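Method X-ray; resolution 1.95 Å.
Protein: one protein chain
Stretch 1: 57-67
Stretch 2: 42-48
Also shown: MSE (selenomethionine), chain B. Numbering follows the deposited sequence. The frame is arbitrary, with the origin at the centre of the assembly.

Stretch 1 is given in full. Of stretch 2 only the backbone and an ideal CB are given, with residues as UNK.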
# COMPACT_ATOMS: atom_id res chain seq x y z
N ALA A 57 -11.92 -12.44 1.00
CA ALA A 57 -10.59 -11.96 0.64
C ALA A 57 -10.57 -10.46 0.88
O ALA A 57 -11.64 -9.80 0.99
CB ALA A 57 -10.28 -12.30 -0.81
N ASN A 58 -9.37 -9.93 1.08
CA ASN A 58 -9.16 -8.49 1.04
C ASN A 58 -8.03 -8.19 0.04
O ASN A 58 -7.24 -9.06 -0.28
CB ASN A 58 -8.95 -7.87 2.46
CG ASN A 58 -7.71 -8.36 3.17
OD1 ASN A 58 -6.63 -8.46 2.57
ND2 ASN A 58 -7.82 -8.55 4.48
N TYR A 59 -8.01 -6.96 -0.47
CA TYR A 59 -7.07 -6.50 -1.49
C TYR A 59 -6.77 -5.04 -1.12
O TYR A 59 -7.54 -4.11 -1.47
CB TYR A 59 -7.77 -6.59 -2.85
CG TYR A 59 -6.99 -6.15 -4.05
CD1 TYR A 59 -5.62 -6.24 -4.10
CD2 TYR A 59 -7.67 -5.73 -5.20
CE1 TYR A 59 -4.94 -5.86 -5.23
CE2 TYR A 59 -6.99 -5.36 -6.35
CZ TYR A 59 -5.64 -5.40 -6.35
OH TYR A 59 -4.94 -5.07 -7.47
N PHE A 60 -5.71 -4.87 -0.34
CA PHE A 60 -5.34 -3.55 0.21
C PHE A 60 -3.91 -3.41 0.73
O PHE A 60 -3.47 -2.28 0.87
CB PHE A 60 -6.33 -3.09 1.32
CG PHE A 60 -5.99 -3.64 2.68
CD1 PHE A 60 -6.14 -4.99 2.95
CD2 PHE A 60 -5.37 -2.83 3.64
CE1 PHE A 60 -5.75 -5.51 4.18
CE2 PHE A 60 -5.00 -3.35 4.88
CZ PHE A 60 -5.20 -4.69 5.14
N GLN A 61 -3.19 -4.51 1.02
CA GLN A 61 -1.92 -4.47 1.79
C GLN A 61 -0.78 -5.14 1.10
O GLN A 61 -0.99 -5.82 0.11
CB GLN A 61 -2.13 -5.18 3.15
CG GLN A 61 -2.17 -6.71 3.07
CD GLN A 61 -2.87 -7.37 4.23
OE1 GLN A 61 -2.53 -7.14 5.39
NE2 GLN A 61 -3.87 -8.22 3.92
N HIS A 62 0.40 -5.04 1.68
CA HIS A 62 1.58 -5.81 1.20
C HIS A 62 1.95 -6.85 2.28
O HIS A 62 1.34 -6.89 3.34
CB HIS A 62 2.77 -4.89 0.87
CG HIS A 62 2.96 -3.75 1.84
ND1 HIS A 62 3.37 -3.92 3.16
CD2 HIS A 62 2.83 -2.42 1.67
CE1 HIS A 62 3.44 -2.74 3.75
NE2 HIS A 62 3.08 -1.81 2.88
N ILE A 63 2.93 -7.70 1.99
CA ILE A 63 3.29 -8.81 2.89
C ILE A 63 3.82 -8.27 4.26
O ILE A 63 3.40 -8.78 5.29
CB ILE A 63 4.28 -9.82 2.23
CG1 ILE A 63 3.60 -10.64 1.12
CG2 ILE A 63 4.96 -10.74 3.27
CD1 ILE A 63 4.58 -11.17 0.09
N PRO A 64 4.70 -7.23 4.25
CA PRO A 64 5.14 -6.66 5.54
C PRO A 64 3.96 -6.16 6.40
O PRO A 64 3.93 -6.38 7.62
CB PRO A 64 6.09 -5.55 5.10
CG PRO A 64 6.75 -6.13 3.85
CD PRO A 64 5.53 -6.73 3.14
N TYR A 65 2.95 -5.57 5.76
CA TYR A 65 1.81 -5.10 6.53
C TYR A 65 1.08 -6.31 7.15
O TYR A 65 0.70 -6.28 8.32
CB TYR A 65 0.87 -4.27 5.67
CG TYR A 65 -0.21 -3.60 6.52
CD1 TYR A 65 -1.39 -4.23 6.77
CD2 TYR A 65 -0.01 -2.32 7.06
CE1 TYR A 65 -2.36 -3.66 7.57
CE2 TYR A 65 -0.99 -1.73 7.86
CZ TYR A 65 -2.17 -2.41 8.11
OH TYR A 65 -3.19 -1.83 8.85
N LEU A 66 0.83 -7.34 6.33
CA LEU A 66 0.15 -8.57 6.77
C LEU A 66 0.89 -9.23 7.93
O LEU A 66 0.28 -9.59 8.94
CB LEU A 66 -0.02 -9.56 5.58
CG LEU A 66 -0.71 -10.90 5.99
CD1 LEU A 66 -2.14 -10.68 6.56
CD2 LEU A 66 -0.70 -11.87 4.82
N GLU A 67 2.22 -9.34 7.80
CA GLU A 67 3.05 -9.92 8.87
C GLU A 67 2.96 -9.20 10.20
O GLU A 67 2.75 -9.84 11.26
CB GLU A 67 4.51 -10.02 8.42
CG GLU A 67 4.66 -11.12 7.42
CD GLU A 67 6.09 -11.28 6.98
OE1 GLU A 67 6.96 -10.54 7.49
OE2 GLU A 67 6.30 -12.15 6.12
N UNK A 42 -10.66 2.52 7.02
CA UNK A 42 -9.20 2.57 7.25
C UNK A 42 -8.58 1.19 7.25
O UNK A 42 -9.27 0.18 7.40
CB UNK A 42 -8.89 3.26 8.58
N UNK A 43 -7.26 1.18 7.02
CA UNK A 43 -6.47 0.03 6.78
C UNK A 43 -6.67 -1.03 7.86
O UNK A 43 -6.61 -2.22 7.55
CB UNK A 43 -5.00 0.43 6.68
N UNK A 44 -6.90 -0.63 9.10
CA UNK A 44 -7.00 -1.60 10.20
C UNK A 44 -8.27 -2.46 10.10
O UNK A 44 -8.35 -3.52 10.70
CB UNK A 44 -6.98 -0.87 11.54
N UNK A 45 -9.26 -1.98 9.34
CA UNK A 45 -10.52 -2.70 9.21
C UNK A 45 -10.49 -3.95 8.32
O UNK A 45 -11.31 -4.87 8.49
CB UNK A 45 -11.58 -1.74 8.66
N UNK A 46 -9.57 -4.00 7.36
CA UNK A 46 -9.63 -4.98 6.27
C UNK A 46 -9.30 -6.40 6.76
O UNK A 46 -10.04 -7.32 6.48
CB UNK A 46 -8.66 -4.58 5.15
N UNK A 47 -8.22 -6.58 7.51
CA UNK A 47 -7.86 -7.91 8.05
C UNK A 47 -8.85 -8.37 9.11
O UNK A 47 -9.15 -9.58 9.21
CB UNK A 47 -6.45 -7.88 8.64
N UNK A 48 -9.38 -7.42 9.88
CA UNK A 48 -10.44 -7.74 10.84
C UNK A 48 -11.68 -8.33 10.16
O UNK A 48 -12.23 -9.34 10.63
CB UNK A 48 -10.83 -6.48 11.62
N MSE B . -1.72 0.34 -1.08
CA MSE B . -0.74 0.73 -0.02
C MSE B . 0.73 0.82 -0.57
O MSE B . 1.13 -0.11 -1.21
OXT MSE B . 1.54 1.76 -0.37
CB MSE B . -0.78 -0.33 1.09
CG MSE B . -0.08 0.05 2.36
SE MSE B . 0.01 -1.45 3.66
CE MSE B . -1.97 -1.35 4.34

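Position 42 sits before the helical turn, with phi/psi of -157/159. Its CA-to-CB bond points away from stretch 1, and nothing of that stretch lies within 5.5 Å of the ideal CB. The backbone N of position 44 comes just afterwards, so a short acceptor such as Asp, Asn, Ser or Thr would suit a capping role. The deposited residue is Asp42, and the backbone N of position 44 donates to Asp42 OD2 at 3.0 Å.

At position 43 CA-to-CB points sideways. The ideal CB lies 3.6 Å from Tyr65 OH and 4.2 Å from Phe60 CE2. These surroundings favour a sizeable apolar or aromatic side chain, Leu, Met, Phe or Tyr. Tyr43 fills the place at chi1 -80° (m): its CD1 is 4.0 Å from Phe60 CD2, and the CE of the bound selenomethionine sits over one ring face, 3.5 Å from Tyr43 CD2. Its ring and that of Tyr65 form an oblique pair, centroids 6.0 Å apart.

Position 44 directs CB away, although Tyr65 OH is 4.7 Å from the ideal CB. Many side chains fit, particularly long flexible ones. In Lys44 the aliphatic part reaches back, placing CD 3.3 Å from Tyr65 OH.

Position 45 also points away, with no stretch 1 atom near its CB, so geometry selects little. Met45, a selenomethionine, makes no contact across the stretches.

Position 46 points toward stretch 1. Its ideal CB is a tight 3.2 Å from Phe60 CE1, and the adjacent phenyl face invites Ala, a flat ring or another apolar group. Tyr46 places CB 3.4 Å from the Phe60 ring centroid, 18° off the normal, a CH-pi contact. At chi1 -70° (m) its own ring forms an offset stack with Phe60, with centroids 4.7 Å apart and planes at 20°. The backbone contributes as well: Asn58 ND2 donates a weak hydrogen bond to Tyr46 O at 3.2 Å.

At position 47 CB points sideways, 4.4 Å from Asn58 ND2 and 5.1 Å from Gln61 OE1. A donor and an acceptor at these distances favour a short polar side chain; an amide answers both, while Ser or Asp would answer them less completely. Asn47 does so with its two ends: OD1 accepts from Asn58 ND2 at 2.9 Å and from Gln61 NE2 at 3.1 Å, while ND2 donates to Gln61 OE1 at 2.9 Å.

Position 48 has CB sideways and no neighbour from stretch 1, leaving room for almost any helix-compatible residue. Lys48 extends away.

Stretch 2 42-48: DYKMYNK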
# COMPACT_ATOMS: atom_id res chain seq x y z
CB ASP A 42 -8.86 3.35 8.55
CG ASP A 42 -8.65 2.43 9.78
OD1 ASP A 42 -9.67 2.03 10.37
OD2 ASP A 42 -7.47 2.12 10.14
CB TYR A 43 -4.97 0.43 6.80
CG TYR A 43 -4.32 1.09 5.57
CD1 TYR A 43 -4.90 1.10 4.32
CD2 TYR A 43 -3.05 1.67 5.71
CE1 TYR A 43 -4.24 1.66 3.22
CE2 TYR A 43 -2.39 2.25 4.64
CZ TYR A 43 -2.99 2.25 3.39
OH TYR A 43 -2.33 2.82 2.34
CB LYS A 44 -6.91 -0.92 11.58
CG LYS A 44 -5.54 -0.38 11.99
CD LYS A 44 -4.43 -1.46 11.93
CE LYS A 44 -3.57 -1.57 13.19
NZ LYS A 44 -2.93 -0.28 13.55
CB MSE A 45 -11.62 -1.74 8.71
CG MSE A 45 -11.94 -0.71 9.74
SE MSE A 45 -13.45 0.40 9.15
CE MSE A 45 -14.86 -0.97 9.15
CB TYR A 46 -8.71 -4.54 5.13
CG TYR A 46 -9.24 -3.32 4.41
CD1 TYR A 46 -8.96 -2.03 4.85
CD2 TYR A 46 -10.08 -3.45 3.30
CE1 TYR A 46 -9.50 -0.91 4.19
CE2 TYR A 46 -10.63 -2.35 2.66
CZ TYR A 46 -10.35 -1.07 3.09
OH TYR A 46 -10.87 0.01 2.38
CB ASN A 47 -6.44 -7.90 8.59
CG ASN A 47 -5.42 -8.00 7.48
OD1 ASN A 47 -5.70 -8.62 6.43
ND2 ASN A 47 -4.25 -7.40 7.68
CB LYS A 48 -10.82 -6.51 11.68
CG LYS A 48 -11.83 -6.82 12.78
CD LYS A 48 -11.77 -5.78 13.89
CE LYS A 48 -12.26 -6.33 15.21
NZ LYS A 48 -13.61 -6.93 15.02
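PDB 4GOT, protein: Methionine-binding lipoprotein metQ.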